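Local coordinates for histone acetyltransferase HPA2 and related acetyltransferases (Corynebacterium glutamicum ATCC 13032, PDB 2QEC), which probably transfers an acyl group, most likely acetyl from acetyl-coenzyme A, to an acceptor as a member of the GCN5-related N-acetyltransferase family, at residues A[55-60]-A[127-132]; A[75-80]-A[144-149]. The protein carries 1 engineered substitution. One frame throughout, in Å; residues are numbered along the deposited sequence.

Contact 1: residues A[55-60]-A[127-132]. With EDO (1,2-ethanediol), chain D.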
loop_
_atom_site.group_PDB
_atom_site.type_symbol
_atom_site.label_atom_id
_atom_site.label_comp_id
_atom_site.label_asym_id
_atom_site.label_seq_id
_atom_site.Cartn_x
_atom_site.Cartn_y
_atom_site.Cartn_z
ATOM N N LYS A 55 16.885 6.001 21.615
ATOM C CA LYS A 55 16.347 7.259 21.100
ATOM C C LYS A 55 15.097 7.120 20.242
ATOM O O LYS A 55 14.473 8.113 19.923
ATOM C CB LYS A 55 17.424 7.983 20.279
ATOM C CG LYS A 55 18.656 8.407 21.085
ATOM C CD LYS A 55 18.390 9.677 21.886
ATOM C CE LYS A 55 19.668 10.262 22.500
ATOM N NZ LYS A 55 19.542 11.728 22.806
ATOM N N GLN A 56 14.729 5.907 19.853
ATOM C CA GLN A 56 13.562 5.727 18.999
ATOM C C GLN A 56 12.547 4.760 19.591
ATOM O O GLN A 56 11.391 5.118 19.782
ATOM C CB GLN A 56 14.004 5.216 17.647
ATOM C CG GLN A 56 12.943 5.229 16.575
ATOM C CD GLN A 56 13.535 4.868 15.219
ATOM O OE1 GLN A 56 14.770 4.832 15.042
ATOM N NE2 GLN A 56 12.658 4.615 14.244
ATOM N N TYR A 57 12.969 3.534 19.862
ATOM C CA TYR A 57 12.007 2.478 20.182
ATOM C C TYR A 57 11.558 2.508 21.632
ATOM O O TYR A 57 10.380 2.240 21.921
ATOM C CB TYR A 57 12.539 1.109 19.729
ATOM C CG TYR A 57 12.496 1.050 18.245
ATOM C CD1 TYR A 57 11.296 0.879 17.596
ATOM C CD2 TYR A 57 13.631 1.248 17.472
ATOM C CE1 TYR A 57 11.214 0.874 16.219
ATOM C CE2 TYR A 57 13.560 1.247 16.102
ATOM C CZ TYR A 57 12.341 1.056 15.481
ATOM O OH TYR A 57 12.251 1.056 14.121
ATOM N N ALA A 58 12.471 2.864 22.534
ATOM C CA ALA A 58 12.165 2.934 23.952
ATOM C C ALA A 58 11.224 4.087 24.190
ATOM O O ALA A 58 10.286 4.002 24.968
ATOM C CB ALA A 58 13.439 3.132 24.769
ATOM N N VAL A 59 11.495 5.150 23.454
ATOM C CA VAL A 59 10.828 6.423 23.575
ATOM C C VAL A 59 9.436 6.348 22.971
ATOM O O VAL A 59 8.444 6.364 23.680
ATOM C CB VAL A 59 11.667 7.498 22.841
ATOM C CG1 VAL A 59 10.935 8.856 22.796
ATOM C CG2 VAL A 59 13.059 7.608 23.494
ATOM N N ALA A 60 9.374 6.208 21.659
ATOM C CA ALA A 60 8.132 6.376 20.938
ATOM C C ALA A 60 7.583 5.096 20.338
ATOM O O ALA A 60 6.597 5.144 19.624
ATOM C CB ALA A 60 8.337 7.407 19.841
ATOM N N TYR A 127 4.769 -0.317 12.127
ATOM C CA TYR A 127 5.897 -0.828 11.341
ATOM C C TYR A 127 6.633 -1.825 12.184
ATOM O O TYR A 127 7.081 -1.450 13.225
ATOM C CB TYR A 127 6.850 0.316 10.992
ATOM C CG TYR A 127 8.172 -0.017 10.312
ATOM C CD1 TYR A 127 8.271 -1.010 9.348
ATOM C CD2 TYR A 127 9.336 0.687 10.639
ATOM C CE1 TYR A 127 9.455 -1.299 8.740
ATOM C CE2 TYR A 127 10.517 0.410 10.025
ATOM C CZ TYR A 127 10.573 -0.568 9.066
ATOM O OH TYR A 127 11.761 -0.864 8.464
ATOM N N LEU A 128 6.770 -3.046 11.688
ATOM C CA LEU A 128 7.655 -4.037 12.271
ATOM C C LEU A 128 9.016 -3.877 11.642
ATOM O O LEU A 128 9.210 -4.277 10.486
ATOM C CB LEU A 128 7.105 -5.438 12.037
ATOM C CG LEU A 128 8.040 -6.540 12.554
ATOM C CD1 LEU A 128 8.363 -6.321 14.027
ATOM C CD2 LEU A 128 7.407 -7.882 12.280
ATOM N N TYR A 129 9.938 -3.283 12.408
ATOM C CA TYR A 129 11.283 -2.913 11.966
ATOM C C TYR A 129 12.157 -4.128 11.925
ATOM O O TYR A 129 12.806 -4.436 10.897
ATOM C CB TYR A 129 11.876 -1.802 12.842
ATOM C CG TYR A 129 13.382 -1.604 12.755
ATOM C CD1 TYR A 129 14.031 -1.403 11.532
ATOM C CD2 TYR A 129 14.170 -1.619 13.887
ATOM C CE1 TYR A 129 15.446 -1.231 11.476
ATOM C CE2 TYR A 129 15.540 -1.447 13.815
ATOM C CZ TYR A 129 16.164 -1.260 12.596
ATOM O OH TYR A 129 17.540 -1.080 12.565
ATOM N N THR A 130 12.195 -4.859 13.036
ATOM C CA THR A 130 13.025 -6.005 13.091
ATOM C C THR A 130 12.462 -7.031 14.084
ATOM O O THR A 130 11.833 -6.666 15.102
ATOM C CB THR A 130 14.472 -5.566 13.410
ATOM O OG1 THR A 130 15.380 -6.584 13.011
ATOM C CG2 THR A 130 14.637 -5.232 14.866
ATOM N N VAL A 131 12.685 -8.299 13.752
ATOM C CA VAL A 131 12.412 -9.431 14.639
ATOM C C VAL A 131 13.628 -10.318 14.633
ATOM O O VAL A 131 14.135 -10.711 13.588
ATOM C CB VAL A 131 11.055 -10.156 14.258
ATOM C CG1 VAL A 131 11.033 -10.553 12.818
ATOM C CG2 VAL A 131 10.822 -11.405 15.126
ATOM N N ALA A 132 14.182 -10.588 15.820
ATOM C CA ALA A 132 15.370 -11.335 15.939
ATOM C C ALA A 132 15.191 -12.419 16.969
ATOM O O ALA A 132 14.539 -12.193 17.998
ATOM C CB ALA A 132 16.503 -10.401 16.366
HETATM C C1 EDO D . 10.585 -8.555 9.718
HETATM O O1 EDO D . 10.494 -8.071 8.379
HETATM C C2 EDO D . 11.619 -7.748 10.501
HETATM O O2 EDO D . 12.846 -8.491 10.732
#

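Contact 2: residues A[75-80]-A[144-149]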
loop_
_atom_site.group_PDB
_atom_site.type_symbol
_atom_site.label_atom_id
_atom_site.label_comp_id
_atom_site.label_asym_id
_atom_site.label_seq_id
_atom_site.Cartn_x
_atom_site.Cartn_y
_atom_site.Cartn_z
ATOM N N GLY A 75 14.308 -13.726 22.074
ATOM C CA GLY A 75 13.905 -12.975 20.885
ATOM C C GLY A 75 13.469 -11.585 21.245
ATOM O O GLY A 75 13.122 -11.303 22.402
ATOM N N VAL A 76 13.518 -10.725 20.241
ATOM C CA VAL A 76 13.123 -9.341 20.379
ATOM C C VAL A 76 12.474 -8.868 19.077
ATOM O O VAL A 76 12.856 -9.292 17.972
ATOM C CB VAL A 76 14.319 -8.428 20.835
ATOM C CG1 VAL A 76 15.449 -8.354 19.797
ATOM C CG2 VAL A 76 13.843 -7.031 21.221
ATOM N N ALA A 77 11.449 -8.018 19.224
ATOM C CA ALA A 77 10.829 -7.307 18.106
ATOM C C ALA A 77 10.736 -5.786 18.386
ATOM O O ALA A 77 10.377 -5.340 19.502
ATOM C CB ALA A 77 9.480 -7.900 17.783
ATOM N N LEU A 78 11.016 -4.988 17.344
ATOM C CA LEU A 78 10.986 -3.517 17.419
ATOM C C LEU A 78 9.916 -3.033 16.473
ATOM O O LEU A 78 9.948 -3.386 15.316
ATOM C CB LEU A 78 12.330 -2.922 17.026
ATOM C CG LEU A 78 13.535 -3.433 17.892
ATOM C CD1 LEU A 78 14.825 -2.813 17.379
ATOM C CD2 LEU A 78 13.427 -3.023 19.309
ATOM N N TRP A 79 8.972 -2.286 17.035
ATOM C CA TRP A 79 7.805 -1.759 16.347
ATOM C C TRP A 79 7.723 -0.229 16.490
ATOM O O TRP A 79 7.991 0.335 17.579
ATOM C CB TRP A 79 6.576 -2.366 16.994
ATOM C CG TRP A 79 6.389 -3.863 16.892
ATOM C CD1 TRP A 79 6.938 -4.829 17.702
ATOM C CD2 TRP A 79 5.512 -4.540 16.001
ATOM N NE1 TRP A 79 6.473 -6.055 17.341
ATOM C CE2 TRP A 79 5.582 -5.906 16.306
ATOM C CE3 TRP A 79 4.657 -4.117 14.980
ATOM C CZ2 TRP A 79 4.875 -6.859 15.592
ATOM C CZ3 TRP A 79 3.928 -5.058 14.284
ATOM C CH2 TRP A 79 4.034 -6.421 14.609
ATOM N N ASP A 80 7.344 0.446 15.407
ATOM C CA ASP A 80 6.938 1.834 15.427
ATOM C C ASP A 80 5.422 1.875 15.360
ATOM O O ASP A 80 4.782 1.112 14.634
ATOM C CB ASP A 80 7.476 2.627 14.220
ATOM C CG ASP A 80 8.976 2.786 14.254
ATOM O OD1 ASP A 80 9.472 3.576 15.071
ATOM O OD2 ASP A 80 9.672 2.119 13.463
ATOM N N SER A 144 7.244 -16.459 15.760
ATOM C CA SER A 144 5.791 -16.559 15.669
ATOM C C SER A 144 5.113 -15.897 16.903
ATOM O O SER A 144 4.161 -15.148 16.773
ATOM C CB SER A 144 5.440 -18.055 15.573
ATOM O OG SER A 144 4.059 -18.310 15.723
ATOM N N ALA A 145 5.631 -16.187 18.090
ATOM C CA ALA A 145 5.126 -15.604 19.351
ATOM C C ALA A 145 5.241 -14.089 19.323
ATOM O O ALA A 145 4.275 -13.359 19.629
ATOM C CB ALA A 145 5.880 -16.216 20.549
ATOM N N LEU A 146 6.368 -13.593 18.826
ATOM C CA LEU A 146 6.549 -12.134 18.676
ATOM C C LEU A 146 5.575 -11.471 17.738
ATOM O O LEU A 146 4.972 -10.454 18.063
ATOM C CB LEU A 146 7.989 -11.808 18.278
ATOM C CG LEU A 146 8.999 -12.066 19.403
ATOM C CD1 LEU A 146 10.371 -12.156 18.864
ATOM C CD2 LEU A 146 8.921 -10.987 20.467
ATOM N N LEU A 147 5.428 -12.042 16.552
ATOM C CA LEU A 147 4.464 -11.532 15.601
ATOM C C LEU A 147 3.022 -11.575 16.069
ATOM O O LEU A 147 2.298 -10.628 15.852
ATOM C CB LEU A 147 4.600 -12.266 14.274
ATOM C CG LEU A 147 5.679 -11.540 13.456
ATOM C CD1 LEU A 147 6.512 -12.566 12.768
ATOM C CD2 LEU A 147 4.966 -10.541 12.543
ATOM N N ASN A 148 2.608 -12.698 16.638
ATOM C CA ASN A 148 1.279 -12.822 17.206
ATOM C C ASN A 148 0.986 -11.768 18.287
ATOM O O ASN A 148 -0.075 -11.137 18.262
ATOM C CB ASN A 148 1.043 -14.252 17.707
ATOM C CG ASN A 148 0.839 -15.259 16.549
ATOM O OD1 ASN A 148 0.515 -14.885 15.430
ATOM N ND2 ASN A 148 0.998 -16.535 16.842
ATOM N N HIS A 149 1.949 -11.511 19.154
ATOM C CA HIS A 149 1.851 -10.459 20.177
ATOM C C HIS A 149 1.627 -9.086 19.529
ATOM O O HIS A 149 0.733 -8.303 19.903
ATOM C CB HIS A 149 3.124 -10.504 21.110
ATOM C CG HIS A 149 3.006 -9.606 22.307
ATOM N ND1 HIS A 149 2.334 -9.989 23.441
ATOM C CD2 HIS A 149 3.272 -8.286 22.459
ATOM C CE1 HIS A 149 2.296 -8.980 24.291
ATOM N NE2 HIS A 149 2.851 -7.930 23.717
HETATM O O HOH W 1 6.377 -8.368 18.918
#

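Contact 1: residues A[55-60]-A[127-132]
Tyr57, on the last turn of helix 43-60, meets Tyr129 of strand 126-133, and this pair makes most of the contact. The two rings are almost coplanar in tilt, 5° between their planes, yet so displaced that little of one lies over the other, with centroids 5.4 Å from each other. The long axes of the side chains are roughly perpendicular: the far end of Tyr57 covers the root of Tyr129. Tyr57 CZ rests 3.6 Å from Tyr129 CD2, and Tyr57 OH comes within 3.2 Å of Tyr129 CB. Torsions set up this offset, since Tyr57 CG stands anti to its own carbonyl carbon (chi1 -71°) whereas Tyr129 CG lies opposite its backbone N (chi1 163°). Tyr129 and Thr130 form a classic beta bulge, both facing Leu78. Val131 N gives a weak 3.0 Å hydrogen bond to O2 of a 1,2-ethanediol, probably from the crystallisation liquor. The bulge itself is as in GNAT enzymes, where the splayed strand receives the cofactor's pantetheine arm. The rings touch without a hydrogen bond between them, while each hydroxyl has an outside partner, Tyr57 OH in Asp80 OD2 and Tyr129 OH in Gln52 OE1, which probably limits how far either ring can shift.

Contact 2: residues A[75-80]-A[144-149]
Apolar contact centres on Leu146, whose two methyl groups both press on the helix-facing side of strand 73-80. Leu146 CD1 reaches the main chain, 3.7 Å from Val76 N and 3.9 Å from Gly75 C. Gly75 has no side chain; a CB there would point at the helix and crowd Leu146 CD1, so its absence lets that methyl lie against the backbone. Leu146 CD2 meets the methyl of Ala77, 4.1 Å from Ala77 CB. With CG anti to the carbonyl carbon (chi1 -70°), the isobutyl group of Leu146 extends from the helix to the strand. Polar contact passes through one water, as no direct hydrogen bond joins the segments. The water accepts from Trp79 NE1 at 2.8 Å and donates to Leu146 O at 2.7 Å, thereby tying the indole to the helix backbone. That same carbonyl oxygen lies at the edge of the indole, near its plane. Arg153, further along the helix, adds a cation-pi contact to Trp79. The segment axes approach to 8.7 Å and run in the same general sense, 32° apart. Such a helix, packed on the central sheet as the connection of a beta-alpha-beta crossover between parallel strands 126-133 and 159-163, belongs to the core of the GNAT fold.

Both contacts build on neighbouring antiparallel strands of one sheet, joined by bonds such as Ala132 N to Val76 O at 2.8 Å, but they pack opposite faces. Contact 1 is partly buried and brings the end of helix 43-60 to one face; contact 2 is buried throughout and seats helix 142-154 on the other. Strand 73-80 serves both, because its alternating side chains send Ala77 and Trp79 to helix 142-154, while Asp80 joins the two contacts by placing the hydroxyl of Tyr57. Strand 126-133 likewise touches helix 142-154 through Leu128 and Val131. The chemistry differs accordingly: two tyrosine rings in contact 1; leucine and alanine methyls, a tryptophan and a bridging water in contact 2.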